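Local structure of carboxylesterase (Ferroplasma acidiphilum, 3WJ2) at residues Asp8-Ser13 / Glu288-Ala293; Asp96-Phe101 / Gly282-Phe287; Ile244-Glu249 / Val272-Ile277. The protein hydrolyses carboxylic ester bonds as an alpha/beta-hydrolase-fold carboxylesterase, and may also act on lipid esters. One frame throughout, in Å; residues are numbered along the deposited sequence.

Interaction 1: Asp8-Ser13 / Glu288-Ala293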
ATOM      1  N   ASP B   8     -10.710  -3.447  13.119  1.00 13.42           N
ATOM      2  CA  ASP B   8     -10.779  -3.571  14.590  1.00 13.01           C
ATOM      3  C   ASP B   8     -12.092  -4.404  14.906  1.00 15.20           C
ATOM      4  O   ASP B   8     -13.146  -4.144  14.309  1.00 14.27           O
ATOM      5  CB  ASP B   8     -10.944  -2.139  15.204  1.00 14.33           C
ATOM      6  CG  ASP B   8     -10.898  -2.150  16.675  1.00 13.49           C
ATOM      7  OD1 ASP B   8     -11.742  -2.901  17.325  1.00 16.71           O
ATOM      8  OD2 ASP B   8     -10.053  -1.525  17.318  1.00 17.44           O
ATOM      9  N   PRO B   9     -11.937  -5.445  15.742  1.00 16.81           N
ATOM     10  CA  PRO B   9     -13.111  -6.351  15.894  1.00 18.58           C
ATOM     11  C   PRO B   9     -14.295  -5.691  16.525  1.00 17.28           C
ATOM     12  O   PRO B   9     -15.450  -6.254  16.356  1.00 18.03           O
ATOM     13  CB  PRO B   9     -12.576  -7.475  16.753  1.00 19.02           C
ATOM     14  CG  PRO B   9     -10.988  -7.489  16.370  1.00 23.05           C
ATOM     15  CD  PRO B   9     -10.681  -6.009  16.214  1.00 19.42           C
ATOM     16  N   ASP B  10     -14.121  -4.540  17.215  1.00 16.63           N
ATOM     17  CA  ASP B  10     -15.252  -3.720  17.631  1.00 16.52           C
ATOM     18  C   ASP B  10     -16.247  -3.403  16.522  1.00 16.30           C
ATOM     19  O   ASP B  10     -17.457  -3.181  16.802  1.00 19.61           O
ATOM     20  CB  ASP B  10     -14.846  -2.419  18.333  1.00 17.85           C
ATOM     21  CG  ASP B  10     -14.143  -2.627  19.637  1.00 22.07           C
ATOM     22  OD1 ASP B  10     -14.222  -3.711  20.260  1.00 24.22           O
ATOM     23  OD2 ASP B  10     -13.546  -1.658  20.127  1.00 27.26           O
ATOM     24  N   PHE B  11     -15.844  -3.389  15.262  1.00 16.20           N
ATOM     25  CA  PHE B  11     -16.804  -3.093  14.171  1.00 16.80           C
ATOM     26  C   PHE B  11     -17.506  -4.337  13.589  1.00 16.75           C
ATOM     27  O   PHE B  11     -18.243  -4.196  12.637  1.00 19.44           O
ATOM     28  CB  PHE B  11     -16.082  -2.365  13.008  1.00 14.94           C
ATOM     29  CG  PHE B  11     -15.508  -1.048  13.460  1.00 14.12           C
ATOM     30  CD1 PHE B  11     -16.367  -0.013  13.827  1.00 15.73           C
ATOM     31  CD2 PHE B  11     -14.116  -0.843  13.465  1.00 13.26           C
ATOM     32  CE1 PHE B  11     -15.878   1.263  14.270  1.00 17.01           C
ATOM     33  CE2 PHE B  11     -13.582   0.422  13.937  1.00 15.77           C
ATOM     34  CZ  PHE B  11     -14.479   1.463  14.302  1.00 15.97           C
ATOM     35  N   ASN B  12     -17.221  -5.538  14.128  1.00 18.69           N
ATOM     36  CA  ASN B  12     -17.770  -6.734  13.465  1.00 21.36           C
ATOM     37  C   ASN B  12     -19.317  -6.668  13.463  1.00 20.28           C
ATOM     38  O   ASN B  12     -19.905  -6.971  12.379  1.00 18.49           O
ATOM     39  CB  ASN B  12     -17.241  -8.011  14.130  1.00 20.82           C
ATOM     40  CG  ASN B  12     -15.740  -8.258  13.791  1.00 27.87           C
ATOM     41  OD1 ASN B  12     -15.180  -7.616  12.886  1.00 33.51           O
ATOM     42  ND2 ASN B  12     -15.110  -9.189  14.516  1.00 31.57           N
ATOM     43  N   SER B  13     -19.948  -6.300  14.576  1.00 22.10           N
ATOM     44  CA  SER B  13     -21.404  -6.111  14.577  1.00 24.14           C
ATOM     45  C   SER B  13     -21.949  -5.178  13.533  1.00 23.44           C
ATOM     46  O   SER B  13     -22.931  -5.508  12.871  1.00 22.66           O
ATOM     47  CB  SER B  13     -21.886  -5.634  15.922  1.00 25.92           C
ATOM     48  OG  SER B  13     -21.617  -6.666  16.852  1.00 32.36           O
ATOM     49  N   GLU B 288     -19.341   5.106  20.477  1.00 16.03           N
ATOM     50  CA  GLU B 288     -19.896   4.357  21.630  1.00 19.12           C
ATOM     51  C   GLU B 288     -19.623   2.882  21.471  1.00 21.34           C
ATOM     52  O   GLU B 288     -19.957   2.094  22.385  1.00 24.50           O
ATOM     53  CB  GLU B 288     -21.413   4.636  21.688  1.00 19.83           C
ATOM     54  CG  GLU B 288     -21.713   6.057  22.039  1.00 22.89           C
ATOM     55  CD  GLU B 288     -23.133   6.500  21.599  1.00 29.30           C
ATOM     56  OE1 GLU B 288     -23.559   6.192  20.444  1.00 37.21           O
ATOM     57  OE2 GLU B 288     -23.820   7.198  22.377  1.00 24.78           O
ATOM     58  N   VAL B 289     -19.139   2.429  20.344  1.00 20.17           N
ATOM     59  CA  VAL B 289     -18.974   0.987  20.205  1.00 21.48           C
ATOM     60  C   VAL B 289     -17.563   0.568  20.012  1.00 20.57           C
ATOM     61  O   VAL B 289     -17.253  -0.613  20.147  1.00 21.29           O
ATOM     62  CB  VAL B 289     -19.871   0.438  19.111  1.00 23.22           C
ATOM     63  CG1 VAL B 289     -21.425   0.660  19.493  1.00 28.14           C
ATOM     64  CG2 VAL B 289     -19.561   1.007  17.819  1.00 25.85           C
ATOM     65  N   SER B 290     -16.692   1.524  19.653  1.00 17.72           N
ATOM     66  CA  SER B 290     -15.260   1.244  19.557  1.00 17.09           C
ATOM     67  C   SER B 290     -14.413   2.194  20.385  1.00 16.72           C
ATOM     68  O   SER B 290     -14.504   3.408  20.201  1.00 15.44           O
ATOM     69  CB  SER B 290     -14.847   1.351  18.062  1.00 18.30           C
ATOM     70  OG  SER B 290     -13.393   1.503  17.955  1.00 16.94           O
ATOM     71  N   ASP B 291     -13.645   1.662  21.362  1.00 15.23           N
ATOM     72  CA  ASP B 291     -12.869   2.443  22.221  1.00 14.75           C
ATOM     73  C   ASP B 291     -11.752   3.132  21.381  1.00 12.53           C
ATOM     74  O   ASP B 291     -11.328   4.248  21.727  1.00 14.26           O
ATOM     75  CB  ASP B 291     -12.243   1.646  23.389  1.00 15.46           C
ATOM     76  CG  ASP B 291     -11.656   2.590  24.431  1.00 16.66           C
ATOM     77  OD1 ASP B 291     -12.426   3.407  25.028  1.00 20.16           O
ATOM     78  OD2 ASP B 291     -10.422   2.600  24.619  1.00 18.02           O
ATOM     79  N   GLY B 292     -11.190   2.398  20.430  1.00 13.29           N
ATOM     80  CA  GLY B 292     -10.166   3.038  19.551  1.00 13.56           C
ATOM     81  C   GLY B 292     -10.773   4.276  18.882  1.00 13.91           C
ATOM     82  O   GLY B 292     -10.073   5.344  18.894  1.00 13.01           O
ATOM     83  N   ALA B 293     -11.947   4.140  18.282  1.00 13.72           N
ATOM     84  CA  ALA B 293     -12.600   5.303  17.624  1.00  9.68           C
ATOM     85  C   ALA B 293     -12.850   6.415  18.650  1.00 12.81           C
ATOM     86  O   ALA B 293     -12.615   7.591  18.433  1.00 11.94           O
ATOM     87  CB  ALA B 293     -13.814   4.902  16.932  1.00 12.13           C
TER
HETATM   88  O   HOH W   1     -11.534  -0.355  19.420  1.00 21.66           O
HETATM   89  O   HOH W   2     -13.800  -1.098  22.622  1.00 34.64           O
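Asp-10 and Phe-11 meet Ser-290 from two directions, without a direct hydrogen bond between the segments. The carboxylate of Asp-10 lies beside the backbone that enters helix 291-303, OD2 being 3.4 Å from Ser-290 CA, while the CB atoms of Asp-10 and Ser-290 approach to 3.8 Å. Phe-11 brings in only the far end of its ring: CZ is 3.8 Å from Ser-290 CB, and Ala-293 CB lies at the ring's edge, near its plane.

Water takes the place of direct bonding. One molecule donates to Asp-8 OD2 at 2.8 Å and also to Asp-10 OD2, and accepts from Ser-290 OG and from Gly-292 N, the latter at 3.0 Å; it thus uses both protons and receives two more. A second water donates to Asp-10 OD2 and accepts from Asp-291 N. The first backbone N-H groups of the helix are thereby linked to carboxylates of the other segment, which would probably be favoured by the helix dipole.

Behind this layer, bonds within each segment and from the second subunit hold the polar groups. Ser-290 is the N-cap: with OG anti to the backbone N (chi1 162°), it accepts from Ala-293 N at 3.0 Å in a nearly straight bond (171°). Asp-8 OD1 forms an Asx turn, its anti lone pair taking Asp-10 N at 2.9 Å. Arg-265 of the second subunit makes salt bridges with Asp-8 OD2 and Asp-10 OD1, and Asp-291 OD2 reaches Arg-270 of that subunit.

The contact joins the turn leading into helix 12-20 to the N-terminus of helix 291-303, and both are laid against strand 271-280, where Met-279 touches Phe-11, Ser-290 and Ala-293 and Gly-278 bonds to the backbone of Asp-8.

Interaction 2: Asp96-Phe101 / Gly282-Phe287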
ATOM      1  N   ASP B  96     -27.104  13.853  17.989  1.00 13.48           N
ATOM      2  CA  ASP B  96     -27.019  14.538  19.224  1.00 14.05           C
ATOM      3  C   ASP B  96     -26.053  13.891  20.265  1.00 11.06           C
ATOM      4  O   ASP B  96     -25.316  14.603  20.971  1.00 12.53           O
ATOM      5  CB  ASP B  96     -28.504  14.537  19.756  1.00 14.34           C
ATOM      6  CG  ASP B  96     -28.678  15.440  20.996  1.00 14.67           C
ATOM      7  OD1 ASP B  96     -28.696  16.698  20.895  1.00 17.78           O
ATOM      8  OD2 ASP B  96     -28.685  14.804  22.105  1.00 18.29           O
ATOM      9  N   ASN B  97     -26.019  12.556  20.357  1.00 14.65           N
ATOM     10  CA  ASN B  97     -25.122  11.888  21.316  1.00 14.24           C
ATOM     11  C   ASN B  97     -23.631  12.292  20.930  1.00 11.97           C
ATOM     12  O   ASN B  97     -22.880  12.668  21.818  1.00 13.38           O
ATOM     13  CB  ASN B  97     -25.200  10.374  21.287  1.00 15.57           C
ATOM     14  CG  ASN B  97     -26.387   9.838  22.123  1.00 19.78           C
ATOM     15  OD1 ASN B  97     -27.306  10.619  22.470  1.00 22.24           O
ATOM     16  ND2 ASN B  97     -26.363   8.571  22.420  1.00 24.12           N
ATOM     17  N   TYR B  98     -23.352  12.276  19.622  1.00 15.10           N
ATOM     18  CA  TYR B  98     -21.990  12.564  19.187  1.00 13.73           C
ATOM     19  C   TYR B  98     -21.596  14.043  19.428  1.00 11.47           C
ATOM     20  O   TYR B  98     -20.530  14.359  19.938  1.00 13.34           O
ATOM     21  CB  TYR B  98     -21.906  12.207  17.722  1.00 10.90           C
ATOM     22  CG  TYR B  98     -20.592  12.649  17.036  1.00 11.21           C
ATOM     23  CD1 TYR B  98     -19.452  11.858  17.120  1.00 12.36           C
ATOM     24  CD2 TYR B  98     -20.709  13.704  16.170  1.00 13.50           C
ATOM     25  CE1 TYR B  98     -18.255  12.336  16.453  1.00 13.18           C
ATOM     26  CE2 TYR B  98     -19.597  14.136  15.508  1.00 12.59           C
ATOM     27  CZ  TYR B  98     -18.473  13.414  15.621  1.00 14.01           C
ATOM     28  OH  TYR B  98     -17.312  13.751  14.916  1.00 15.48           O
ATOM     29  N   CYS B  99     -22.497  14.990  19.098  1.00 11.32           N
ATOM     30  CA  CYS B  99     -22.220  16.376  19.341  1.00 12.00           C
ATOM     31  C   CYS B  99     -22.034  16.738  20.808  1.00 13.94           C
ATOM     32  O   CYS B  99     -21.197  17.495  21.174  1.00 13.12           O
ATOM     33  CB  CYS B  99     -23.268  17.247  18.679  1.00 13.39           C
ATOM     34  SG  CYS B  99     -22.972  17.304  16.846  1.00 16.95           S
ATOM     35  N   ARG B 100     -22.895  16.119  21.643  1.00 15.83           N
ATOM     36  CA  ARG B 100     -22.640  16.198  23.083  1.00 17.14           C
ATOM     37  C   ARG B 100     -21.232  15.747  23.511  1.00 15.30           C
ATOM     38  O   ARG B 100     -20.580  16.450  24.254  1.00 15.76           O
ATOM     39  CB  ARG B 100     -23.692  15.356  23.829  1.00 16.45           C
ATOM     40  CG  ARG B 100     -25.117  16.032  23.835  1.00 17.12           C
ATOM     41  CD  ARG B 100     -26.013  14.926  24.307  1.00 18.33           C
ATOM     42  NE  ARG B 100     -27.381  15.412  24.528  1.00 18.04           N
ATOM     43  CZ  ARG B 100     -27.860  15.855  25.699  1.00 25.18           C
ATOM     44  NH1 ARG B 100     -27.124  15.914  26.824  1.00 20.51           N
ATOM     45  NH2 ARG B 100     -29.134  16.282  25.729  1.00 23.00           N
ATOM     46  N   PHE B 101     -20.777  14.609  22.972  1.00 14.00           N
ATOM     47  CA  PHE B 101     -19.451  14.150  23.261  1.00 13.44           C
ATOM     48  C   PHE B 101     -18.370  15.085  22.766  1.00 13.23           C
ATOM     49  O   PHE B 101     -17.438  15.364  23.485  1.00 13.71           O
ATOM     50  CB  PHE B 101     -19.310  12.741  22.639  1.00 15.40           C
ATOM     51  CG  PHE B 101     -17.969  12.082  22.940  1.00 17.57           C
ATOM     52  CD1 PHE B 101     -17.700  11.604  24.240  1.00 22.07           C
ATOM     53  CD2 PHE B 101     -16.984  11.941  21.974  1.00 23.65           C
ATOM     54  CE1 PHE B 101     -16.520  10.960  24.537  1.00 24.45           C
ATOM     55  CE2 PHE B 101     -15.761  11.328  22.292  1.00 21.60           C
ATOM     56  CZ  PHE B 101     -15.541  10.827  23.577  1.00 19.25           C
ATOM     57  N   GLY B 282     -17.167   6.099   9.220  1.00 12.24           N
ATOM     58  CA  GLY B 282     -18.191   6.272  10.257  1.00 14.10           C
ATOM     59  C   GLY B 282     -17.576   6.087  11.607  1.00 13.06           C
ATOM     60  O   GLY B 282     -18.282   6.217  12.595  1.00 13.53           O
ATOM     61  N   SER B 283     -16.241   5.876  11.725  1.00 12.00           N
ATOM     62  CA  SER B 283     -15.618   5.529  13.011  1.00 12.52           C
ATOM     63  C   SER B 283     -15.934   6.587  14.103  1.00 11.68           C
ATOM     64  O   SER B 283     -16.186   6.223  15.248  1.00 11.83           O
ATOM     65  CB  SER B 283     -14.132   5.381  12.914  1.00 15.50           C
ATOM     66  OG  SER B 283     -13.634   6.603  12.286  1.00 16.00           O
ATOM     67  N   ALA B 284     -15.926   7.877  13.783  1.00 11.34           N
ATOM     68  CA  ALA B 284     -16.130   8.897  14.817  1.00 11.13           C
ATOM     69  C   ALA B 284     -17.534   8.802  15.419  1.00 11.87           C
ATOM     70  O   ALA B 284     -17.597   8.968  16.644  1.00 11.73           O
ATOM     71  CB  ALA B 284     -15.877  10.269  14.215  1.00 13.68           C
ATOM     72  N   THR B 285     -18.528   8.610  14.579  1.00 13.34           N
ATOM     73  CA  THR B 285     -19.894   8.552  15.094  1.00 15.01           C
ATOM     74  C   THR B 285     -20.068   7.167  15.709  1.00 14.88           C
ATOM     75  O   THR B 285     -21.121   6.964  16.387  1.00 16.50           O
ATOM     76  CB  THR B 285     -20.889   8.964  14.073  1.00 16.00           C
ATOM     77  OG1 THR B 285     -20.636   8.320  12.831  1.00 15.15           O
ATOM     78  CG2 THR B 285     -20.902  10.503  13.890  1.00 18.45           C
ATOM     79  N   ASP B 286     -19.126   6.246  15.506  1.00 14.28           N
ATOM     80  CA  ASP B 286     -19.152   4.935  16.243  1.00 13.48           C
ATOM     81  C   ASP B 286     -18.462   4.976  17.589  1.00 15.70           C
ATOM     82  O   ASP B 286     -18.090   3.930  18.127  1.00 17.00           O
ATOM     83  CB  ASP B 286     -18.478   3.901  15.373  1.00 12.73           C
ATOM     84  CG  ASP B 286     -19.193   3.641  14.104  1.00 14.93           C
ATOM     85  OD1 ASP B 286     -20.398   3.920  13.941  1.00 18.39           O
ATOM     86  OD2 ASP B 286     -18.497   3.110  13.139  1.00 17.17           O
ATOM     87  N   PHE B 287     -18.251   6.140  18.190  1.00 13.91           N
ATOM     88  CA  PHE B 287     -17.511   6.278  19.391  1.00 13.92           C
ATOM     89  C   PHE B 287     -18.083   5.485  20.607  1.00 15.51           C
ATOM     90  O   PHE B 287     -17.356   5.294  21.569  1.00 18.76           O
ATOM     91  CB  PHE B 287     -17.308   7.740  19.841  1.00 16.65           C
ATOM     92  CG  PHE B 287     -18.593   8.364  20.384  1.00 14.26           C
ATOM     93  CD1 PHE B 287     -18.704   8.608  21.757  1.00 18.75           C
ATOM     94  CD2 PHE B 287     -19.648   8.642  19.518  1.00 15.84           C
ATOM     95  CE1 PHE B 287     -19.949   9.197  22.210  1.00 17.31           C
ATOM     96  CE2 PHE B 287     -20.895   9.183  19.934  1.00 16.31           C
ATOM     97  CZ  PHE B 287     -21.009   9.479  21.302  1.00 16.91           C
TER
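Phe-287 packs its ring against Phe-101 and against the backbone of helix 96-106 at Asn-97 and Tyr-98. It forms an offset stack with the ring of Phe-101, centroids 4.7 Å apart and planes inclined by 24°. The two side chains run past each other in opposite directions, which brings Phe-287 CD1 over the middle of the Phe-101 ring, 3.7 Å above its plane, and Phe-287 CE1 to 3.6 Å from Phe-101 CG. Phe-287 CE2 and CZ meet the helix backbone: CE2 lies 3.6 Å from Tyr-98 CA, and CZ approaches Asn-97 O. A chi1 of 73° sets Phe-287 CG between its backbone N and carbonyl carbon, from where the ring reaches the helix.

Tyr-98 is met differently. Thr-285 CG2 stands over the centre of its ring in a CH-pi contact, 3.8 Å from the centroid and 10° off the normal, whereas Phe-287 CD2 lies at the edge, near the ring plane. Ala-284 adds its carbonyl O, 3.4 Å from Tyr-98 CE1, and its CB near the hydroxyl. The hydroxyl itself is hydrogen-bonded to that of Tyr-81.

No hydrogen bond crosses between the segments, so apolar packing carries the contact; Val-297 of helix 291-303 extends it against Phe-101 and Ala-284. Helix 96-106 is thereby packed on the loop that follows strand 271-280, the region where alpha/beta hydrolases usually carry their catalytic histidine, with Tyr-98 near the Gly-154 to Gly-158 sequence that resembles a nucleophile elbow.

Interaction 3: Ile244-Glu249 / Val272-Ile277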
ATOM      1  N   ILE B 244      -7.240  19.894  10.583  1.00  9.17           N
ATOM      2  CA  ILE B 244      -7.029  18.558  11.204  1.00  9.40           C
ATOM      3  C   ILE B 244      -7.791  17.590  10.296  1.00 11.05           C
ATOM      4  O   ILE B 244      -9.008  17.764  10.061  1.00 12.34           O
ATOM      5  CB  ILE B 244      -7.589  18.495  12.589  1.00 10.39           C
ATOM      6  CG1 ILE B 244      -6.969  19.575  13.493  1.00 12.22           C
ATOM      7  CG2 ILE B 244      -7.431  17.067  13.192  1.00 11.91           C
ATOM      8  CD1 ILE B 244      -7.728  19.714  14.922  1.00 14.60           C
ATOM      9  N   MET B 245      -7.099  16.523   9.833  1.00 10.81           N
ATOM     10  CA  MET B 245      -7.680  15.535   8.909  1.00 11.48           C
ATOM     11  C   MET B 245      -7.579  14.190   9.582  1.00 11.25           C
ATOM     12  O   MET B 245      -6.522  13.801  10.056  1.00 10.53           O
ATOM     13  CB  MET B 245      -6.932  15.428   7.558  1.00 11.59           C
ATOM     14  CG  MET B 245      -7.416  14.275   6.700  1.00 14.51           C
ATOM     15  SD  MET B 245      -9.034  14.643   5.915  1.00 13.98           S
ATOM     16  CE  MET B 245      -8.549  15.826   4.568  1.00 11.78           C
ATOM     17  N   VAL B 246      -8.751  13.518   9.669  1.00  9.64           N
ATOM     18  CA  VAL B 246      -8.732  12.119  10.208  1.00  9.84           C
ATOM     19  C   VAL B 246      -9.231  11.245   9.094  1.00  9.05           C
ATOM     20  O   VAL B 246     -10.289  11.420   8.516  1.00  9.99           O
ATOM     21  CB  VAL B 246      -9.765  12.038  11.386  1.00  8.74           C
ATOM     22  CG1 VAL B 246      -9.809  10.586  11.900  1.00 10.93           C
ATOM     23  CG2 VAL B 246      -9.317  13.054  12.528  1.00 11.43           C
ATOM     24  N   THR B 247      -8.436  10.225   8.768  1.00  8.83           N
ATOM     25  CA  THR B 247      -8.866   9.202   7.801  1.00  9.38           C
ATOM     26  C   THR B 247      -8.872   7.856   8.527  1.00  8.45           C
ATOM     27  O   THR B 247      -8.405   7.705   9.665  1.00 10.49           O
ATOM     28  CB  THR B 247      -7.780   9.096   6.626  1.00 11.17           C
ATOM     29  OG1 THR B 247      -6.612   8.454   7.138  1.00 11.10           O
ATOM     30  CG2 THR B 247      -7.407  10.518   6.191  1.00 12.38           C
ATOM     31  N   ASN B 248      -9.533   6.919   7.845  1.00  9.40           N
ATOM     32  CA  ASN B 248      -9.661   5.551   8.449  1.00  8.64           C
ATOM     33  C   ASN B 248      -8.916   4.571   7.535  1.00  9.09           C
ATOM     34  O   ASN B 248      -9.052   4.651   6.318  1.00 10.73           O
ATOM     35  CB  ASN B 248     -11.135   5.148   8.378  1.00  9.92           C
ATOM     36  CG  ASN B 248     -12.027   6.158   9.130  1.00  9.71           C
ATOM     37  OD1 ASN B 248     -11.869   6.342  10.322  1.00 11.75           O
ATOM     38  ND2 ASN B 248     -12.942   6.761   8.424  1.00 11.40           N
ATOM     39  N   GLU B 249      -8.177   3.669   8.168  1.00  9.73           N
ATOM     40  CA  GLU B 249      -7.462   2.638   7.328  1.00  9.33           C
ATOM     41  C   GLU B 249      -8.309   1.890   6.324  1.00 10.10           C
ATOM     42  O   GLU B 249      -7.933   1.793   5.148  1.00 11.38           O
ATOM     43  CB  GLU B 249      -6.780   1.661   8.299  1.00  9.76           C
ATOM     44  CG  GLU B 249      -5.897   0.704   7.503  1.00 11.42           C
ATOM     45  CD  GLU B 249      -5.087  -0.195   8.392  1.00 13.59           C
ATOM     46  OE1 GLU B 249      -5.254  -0.262   9.607  1.00 13.84           O
ATOM     47  OE2 GLU B 249      -4.157  -0.850   7.815  1.00 16.24           O
ATOM     48  N   VAL B 272      -2.481  18.799  10.233  1.00 10.95           N
ATOM     49  CA  VAL B 272      -2.099  17.502  10.824  1.00 11.39           C
ATOM     50  C   VAL B 272      -3.039  16.480  10.313  1.00 10.18           C
ATOM     51  O   VAL B 272      -4.259  16.740  10.236  1.00 12.87           O
ATOM     52  CB  VAL B 272      -2.072  17.653  12.394  1.00 11.52           C
ATOM     53  CG1 VAL B 272      -3.436  18.153  13.030  1.00 11.46           C
ATOM     54  CG2 VAL B 272      -1.638  16.270  12.981  1.00 10.95           C
ATOM     55  N   GLY B 273      -2.490  15.354   9.867  1.00 10.11           N
ATOM     56  CA  GLY B 273      -3.331  14.290   9.354  1.00  9.83           C
ATOM     57  C   GLY B 273      -3.020  13.003  10.105  1.00 10.05           C
ATOM     58  O   GLY B 273      -1.836  12.619  10.216  1.00 11.78           O
ATOM     59  N   ILE B 274      -4.097  12.299  10.550  1.00 10.02           N
ATOM     60  CA  ILE B 274      -3.875  10.964  11.197  1.00 10.79           C
ATOM     61  C   ILE B 274      -4.771   9.949  10.550  1.00  9.14           C
ATOM     62  O   ILE B 274      -5.925  10.275  10.260  1.00 10.44           O
ATOM     63  CB  ILE B 274      -4.081  10.985  12.743  1.00  8.84           C
ATOM     64  CG1 ILE B 274      -5.420  11.637  13.051  1.00 11.50           C
ATOM     65  CG2 ILE B 274      -2.899  11.726  13.458  1.00 10.64           C
ATOM     66  CD1 ILE B 274      -5.854  11.408  14.533  1.00 12.30           C
ATOM     67  N   ARG B 275      -4.232   8.734  10.277  1.00  9.81           N
ATOM     68  CA  ARG B 275      -5.038   7.585   9.819  1.00  9.02           C
ATOM     69  C   ARG B 275      -5.259   6.661  10.982  1.00  8.84           C
ATOM     70  O   ARG B 275      -4.289   6.300  11.660  1.00  9.38           O
ATOM     71  CB  ARG B 275      -4.263   6.822   8.726  1.00 10.84           C
ATOM     72  CG  ARG B 275      -4.964   5.536   8.316  1.00 10.73           C
ATOM     73  CD  ARG B 275      -3.964   4.564   7.596  1.00 10.65           C
ATOM     74  NE  ARG B 275      -3.648   5.076   6.246  1.00 12.50           N
ATOM     75  CZ  ARG B 275      -3.166   4.230   5.316  1.00  9.96           C
ATOM     76  NH1 ARG B 275      -2.813   2.938   5.656  1.00 13.63           N
ATOM     77  NH2 ARG B 275      -3.036   4.740   4.062  1.00 11.01           N
ATOM     78  N   GLY B 276      -6.552   6.393  11.230  1.00 10.32           N
ATOM     79  CA  GLY B 276      -6.839   5.458  12.378  1.00  9.89           C
ATOM     80  C   GLY B 276      -6.638   4.032  11.936  1.00  8.39           C
ATOM     81  O   GLY B 276      -7.327   3.574  10.987  1.00 11.71           O
ATOM     82  N   ILE B 277      -5.713   3.361  12.643  1.00 10.53           N
ATOM     83  CA  ILE B 277      -5.356   1.963  12.268  1.00 11.79           C
ATOM     84  C   ILE B 277      -6.540   1.061  12.656  1.00 11.69           C
ATOM     85  O   ILE B 277      -7.072   1.151  13.769  1.00 14.22           O
ATOM     86  CB  ILE B 277      -4.061   1.613  12.936  1.00 11.93           C
ATOM     87  CG1 ILE B 277      -2.935   2.426  12.241  1.00 14.10           C
ATOM     88  CG2 ILE B 277      -3.738   0.077  12.683  1.00 13.98           C
ATOM     89  CD1 ILE B 277      -1.691   2.522  13.159  1.00 18.31           C
TER
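Strands 244-248 and 272-276 run parallel at 21°, their axes 4.5 Å apart at closest, joined by five backbone hydrogen bonds from Met-245 N to Val-272 O through Glu-249 N to Gly-276 O. With helix 254-266 between them they form the beta-alpha-beta unit at the edge of this chain's alpha/beta-hydrolase sheet. On one face Ile-244 and Val-272 point the same way, their CG1 atoms 3.8 Å apart, and Val-246 lies likewise beside Ile-274; helix 291-303 covers Ile-244 and Val-246.

The opposite face, bearing Met-245, Thr-247 and Arg-275, turns to helix 254-266. Thr-247 OG1, set between its backbone N and carbonyl carbon (chi1 73°), comes 3.3 Å from Arg-275 CB but bonds to Glu-258 OE2, which also takes the salt bridge from Arg-275 NE. Arg-275 CG and CD pass on over the backbone of Glu-249. An alanine in place of Arg-275 would probably cost Glu-258 its salt bridge with the guanidinium and open a gap beside Glu-249.

Glu-249 OE2 pairs with Lys-262 of the second subunit, and a strand of that subunit continues the sheet antiparallel at Arg-275. The other carboxylate oxygen, Glu-249 OE1, accepts from Gly-278 N and lies 3.4 Å from Ile-277 CG2.

In the fold
The three contacts nest along the chain: interaction 3 lies within the loop closed by interaction 2, which lies within that of interaction 1. Interactions 1 and 2, with centres 13 Å apart, touch where Glu-288 OE2 probably bonds to Asn-97 ND2 (2.9 Å) and Phe-11 CE1 packs on Asp-286 OD2 (3.4 Å). Interactions 2 and 3 meet through Ser-283 OG and Asn-248 OD1, 2.7 Å apart, probably hydrogen-bonded. Tyr-98 and Asn-248 both lie near the probable nucleophile elbow at Ser-156, so these two contacts probably border the active site. Interactions 1 and 3, with nearest atoms about 5 Å apart, do not touch, but both reach the second subunit.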